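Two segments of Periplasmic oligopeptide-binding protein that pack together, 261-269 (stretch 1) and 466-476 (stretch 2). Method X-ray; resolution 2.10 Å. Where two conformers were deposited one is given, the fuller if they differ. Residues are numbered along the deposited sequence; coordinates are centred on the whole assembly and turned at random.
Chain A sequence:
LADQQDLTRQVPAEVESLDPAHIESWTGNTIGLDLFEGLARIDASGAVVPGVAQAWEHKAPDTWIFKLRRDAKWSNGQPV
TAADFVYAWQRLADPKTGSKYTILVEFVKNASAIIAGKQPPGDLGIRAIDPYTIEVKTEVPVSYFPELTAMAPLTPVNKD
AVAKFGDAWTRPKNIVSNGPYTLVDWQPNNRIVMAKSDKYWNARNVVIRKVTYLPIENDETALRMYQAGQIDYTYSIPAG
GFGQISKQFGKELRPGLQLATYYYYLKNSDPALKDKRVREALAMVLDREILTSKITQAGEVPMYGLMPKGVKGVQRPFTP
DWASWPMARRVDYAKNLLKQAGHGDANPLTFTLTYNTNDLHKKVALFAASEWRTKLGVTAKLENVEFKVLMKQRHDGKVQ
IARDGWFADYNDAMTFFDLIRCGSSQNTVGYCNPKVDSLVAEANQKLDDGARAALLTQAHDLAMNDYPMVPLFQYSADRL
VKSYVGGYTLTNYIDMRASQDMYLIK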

# COMPACT_ATOMS: atom_id res chain seq x y z
N THR A 261 -5.78 -6.11 -1.15
CA THR A 261 -5.81 -7.57 -1.23
C THR A 261 -4.83 -8.20 -0.24
O THR A 261 -3.66 -7.81 -0.17
CB THR A 261 -5.46 -8.05 -2.66
OG1 THR A 261 -6.36 -7.44 -3.60
CG2 THR A 261 -5.55 -9.58 -2.78
N TYR A 262 -5.32 -9.18 0.51
CA TYR A 262 -4.52 -9.93 1.47
C TYR A 262 -4.07 -11.20 0.76
O TYR A 262 -4.89 -11.92 0.17
CB TYR A 262 -5.40 -10.27 2.69
CG TYR A 262 -4.71 -10.87 3.91
CD1 TYR A 262 -4.16 -12.14 3.87
CD2 TYR A 262 -4.68 -10.18 5.11
CE1 TYR A 262 -3.56 -12.70 4.99
CE2 TYR A 262 -4.09 -10.73 6.24
CZ TYR A 262 -3.53 -12.00 6.18
OH TYR A 262 -2.94 -12.55 7.30
N TYR A 263 -2.77 -11.47 0.79
CA TYR A 263 -2.24 -12.60 0.03
C TYR A 263 -0.93 -13.12 0.60
O TYR A 263 -0.23 -12.42 1.35
CB TYR A 263 -2.07 -12.23 -1.44
CG TYR A 263 -0.92 -11.27 -1.73
CD1 TYR A 263 0.36 -11.75 -2.01
CD2 TYR A 263 -1.12 -9.89 -1.72
CE1 TYR A 263 1.41 -10.88 -2.28
CE2 TYR A 263 -0.06 -9.00 -2.00
CZ TYR A 263 1.19 -9.51 -2.28
OH TYR A 263 2.24 -8.66 -2.56
N TYR A 264 -0.60 -14.35 0.23
CA TYR A 264 0.66 -14.94 0.64
C TYR A 264 1.70 -14.84 -0.47
O TYR A 264 1.50 -15.29 -1.60
CB TYR A 264 0.49 -16.39 1.09
CG TYR A 264 0.01 -16.55 2.53
CD1 TYR A 264 0.00 -15.48 3.41
CD2 TYR A 264 -0.42 -17.78 2.99
CE1 TYR A 264 -0.43 -15.64 4.72
CE2 TYR A 264 -0.85 -17.95 4.30
CZ TYR A 264 -0.86 -16.88 5.17
OH TYR A 264 -1.29 -17.06 6.47
N TYR A 265 2.80 -14.20 -0.12
CA TYR A 265 3.97 -14.13 -0.96
C TYR A 265 4.53 -15.54 -1.09
O TYR A 265 4.49 -16.32 -0.14
CB TYR A 265 4.96 -13.22 -0.24
CG TYR A 265 6.43 -13.28 -0.56
CD1 TYR A 265 7.20 -14.38 -0.21
CD2 TYR A 265 7.07 -12.17 -1.11
CE1 TYR A 265 8.57 -14.40 -0.45
CE2 TYR A 265 8.42 -12.18 -1.36
CZ TYR A 265 9.17 -13.29 -1.03
OH TYR A 265 10.51 -13.28 -1.27
N LEU A 266 4.99 -15.87 -2.29
CA LEU A 266 5.73 -17.11 -2.54
C LEU A 266 7.05 -16.77 -3.22
O LEU A 266 7.07 -16.03 -4.20
CB LEU A 266 4.94 -18.05 -3.45
CG LEU A 266 3.56 -18.57 -3.01
CD1 LEU A 266 2.97 -19.45 -4.12
CD2 LEU A 266 3.63 -19.35 -1.69
N LYS A 267 8.14 -17.30 -2.69
CA LYS A 267 9.46 -17.07 -3.27
C LYS A 267 9.57 -17.82 -4.58
O LYS A 267 9.77 -19.04 -4.58
CB LYS A 267 10.54 -17.55 -2.30
CG LYS A 267 11.97 -17.34 -2.79
CD LYS A 267 12.94 -17.98 -1.81
CE LYS A 267 14.37 -17.96 -2.32
NZ LYS A 267 15.26 -18.73 -1.41
N ASN A 268 9.45 -17.11 -5.69
CA ASN A 268 9.40 -17.76 -7.00
C ASN A 268 10.72 -18.40 -7.44
O ASN A 268 10.74 -19.20 -8.38
CB ASN A 268 8.88 -16.80 -8.09
CG ASN A 268 7.36 -16.64 -8.06
OD1 ASN A 268 6.74 -16.55 -6.99
ND2 ASN A 268 6.76 -16.62 -9.24
N SER A 269 11.81 -18.05 -6.78
CA SER A 269 13.09 -18.69 -7.06
C SER A 269 13.34 -19.88 -6.13
O SER A 269 14.39 -20.53 -6.21
CB SER A 269 14.24 -17.68 -6.95
OG SER A 269 14.42 -17.28 -5.60
N ASP A 466 -0.67 -18.49 -13.43
CA ASP A 466 0.66 -18.92 -13.01
C ASP A 466 0.80 -18.98 -11.48
O ASP A 466 1.81 -19.46 -10.96
CB ASP A 466 1.73 -18.01 -13.62
CG ASP A 466 1.97 -18.28 -15.11
OD1 ASP A 466 1.50 -19.33 -15.61
OD2 ASP A 466 2.62 -17.45 -15.78
N TYR A 467 -0.20 -18.48 -10.76
CA TYR A 467 -0.18 -18.47 -9.29
C TYR A 467 1.15 -18.00 -8.70
O TYR A 467 1.73 -18.68 -7.85
CB TYR A 467 -0.59 -19.85 -8.74
CG TYR A 467 -1.96 -20.22 -9.23
CD1 TYR A 467 -3.09 -19.78 -8.57
CD2 TYR A 467 -2.13 -20.95 -10.41
CE1 TYR A 467 -4.35 -20.08 -9.03
CE2 TYR A 467 -3.39 -21.26 -10.88
CZ TYR A 467 -4.49 -20.82 -10.19
OH TYR A 467 -5.76 -21.11 -10.63
N PRO A 468 1.62 -16.83 -9.15
CA PRO A 468 2.87 -16.26 -8.63
C PRO A 468 2.80 -15.96 -7.13
O PRO A 468 3.85 -15.93 -6.48
CB PRO A 468 3.04 -14.97 -9.44
CG PRO A 468 1.64 -14.64 -9.94
CD PRO A 468 1.02 -15.99 -10.19
N MET A 469 1.60 -15.73 -6.62
CA MET A 469 1.37 -15.62 -5.18
C MET A 469 0.00 -16.23 -4.86
O MET A 469 -0.66 -16.75 -5.75
CB MET A 469 1.42 -14.15 -4.71
CG MET A 469 0.48 -13.21 -5.48
SD MET A 469 1.27 -12.37 -6.88
CE MET A 469 2.23 -11.10 -6.02
N VAL A 470 -0.42 -16.17 -3.60
CA VAL A 470 -1.68 -16.79 -3.20
C VAL A 470 -2.65 -15.79 -2.58
O VAL A 470 -2.62 -15.57 -1.36
CB VAL A 470 -1.46 -17.94 -2.20
CG1 VAL A 470 -2.79 -18.60 -1.85
CG2 VAL A 470 -0.45 -18.95 -2.74
N PRO A 471 -3.51 -15.19 -3.41
CA PRO A 471 -4.54 -14.28 -2.90
C PRO A 471 -5.49 -15.01 -1.98
O PRO A 471 -5.87 -16.15 -2.26
CB PRO A 471 -5.27 -13.84 -4.18
CG PRO A 471 -4.23 -13.97 -5.26
CD PRO A 471 -3.48 -15.22 -4.89
N LEU A 472 -5.90 -14.35 -0.89
CA LEU A 472 -6.78 -14.96 0.10
C LEU A 472 -8.13 -14.26 0.19
O LEU A 472 -9.18 -14.90 0.08
CB LEU A 472 -6.11 -14.99 1.48
CG LEU A 472 -4.88 -15.89 1.60
CD1 LEU A 472 -4.26 -15.81 2.99
CD2 LEU A 472 -5.24 -17.34 1.24
N PHE A 473 -8.12 -12.95 0.42
CA PHE A 473 -9.37 -12.20 0.50
C PHE A 473 -9.15 -10.70 0.33
O PHE A 473 -8.02 -10.21 0.38
CB PHE A 473 -10.10 -12.49 1.82
CG PHE A 473 -9.27 -12.27 3.04
CD1 PHE A 473 -9.09 -10.99 3.54
CD2 PHE A 473 -8.65 -13.34 3.68
CE1 PHE A 473 -8.31 -10.77 4.67
CE2 PHE A 473 -7.87 -13.12 4.82
CZ PHE A 473 -7.70 -11.83 5.31
N GLN A 474 -10.26 -9.99 0.13
CA GLN A 474 -10.23 -8.55 0.06
C GLN A 474 -10.27 -7.98 1.47
O GLN A 474 -11.10 -8.39 2.27
CB GLN A 474 -11.43 -8.04 -0.74
CG GLN A 474 -11.46 -6.52 -0.92
CD GLN A 474 -12.59 -6.08 -1.84
OE1 GLN A 474 -13.32 -6.91 -2.37
NE2 GLN A 474 -12.72 -4.77 -2.03
N TYR A 475 -9.36 -7.06 1.77
CA TYR A 475 -9.34 -6.40 3.08
C TYR A 475 -10.67 -5.75 3.43
O TYR A 475 -11.32 -5.16 2.57
CB TYR A 475 -8.26 -5.32 3.15
CG TYR A 475 -6.88 -5.80 3.53
CD1 TYR A 475 -5.97 -6.20 2.56
CD2 TYR A 475 -6.47 -5.82 4.86
CE1 TYR A 475 -4.70 -6.62 2.90
CE2 TYR A 475 -5.20 -6.25 5.21
CZ TYR A 475 -4.32 -6.65 4.23
OH TYR A 475 -3.05 -7.07 4.56
N SER A 476 -11.04 -5.85 4.70
CA SER A 476 -12.16 -5.11 5.26
C SER A 476 -11.64 -3.81 5.87
O SER A 476 -10.59 -3.80 6.51
CB SER A 476 -12.87 -5.95 6.32
OG SER A 476 -13.67 -5.14 7.17

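The two strands, 261-266 and 470-476, run antiparallel at 158°, yet their register slips by one residue between Y262 and Y263: Y262 pairs with F473, whereas Y263 pairs with P471, leaving L472 as the extra residue of a beta bulge. The hydrogen bonds record the slip. Y262 O accepts from L472 N at 2.8 Å and, weakly, from F473 N at 3.4 Å, so one carbonyl serves two successive amides. The backbone of L472 matches this: its phi/psi of -116/-55 departs from the extended values of P471 and F473, and the N-H groups of L472 and F473 point to the same side, toward Y262 O.

The bulge keeps one strong bond in the other direction: Y262 N donates to F473 O at 2.9 Å, with an N-H...O angle of 168°. Past it, the ladder is regular at Y264 and V470: Y264 N to V470 O (2.8 Å) and V470 N to Y264 O (2.9 Å) close a reciprocal pair. P471, lacking an amide hydrogen, sits opposite Y263 at a non-hydrogen-bonded position, where no N-H is required of it; the CA atoms of Y263 and P471 approach to 4.1 Å.

Side chains build on this frame. The rings of Y262 and F473 form an offset stack, with centroids 4.5 Å apart and planes at 25°, and Y262 CB lies over the F473 face, 3.9 Å from its centroid. The Y475 ring meets that of Y262 obliquely. L472 CD1 touches two tyrosines: it lies near the plane of the Y262 ring, 3.8 Å from Y262 CE1, and sits over the Y264 face, 4.0 Å from the ring centroid and only 4° off its normal, a well-centred CH-pi contact. Y263 CD1 packs against M469 CG at 3.8 Å. Towards the end of the strand, L266 CD1 reaches V470 CG2 at 3.7 Å, extending the apolar contact past the last backbone bond.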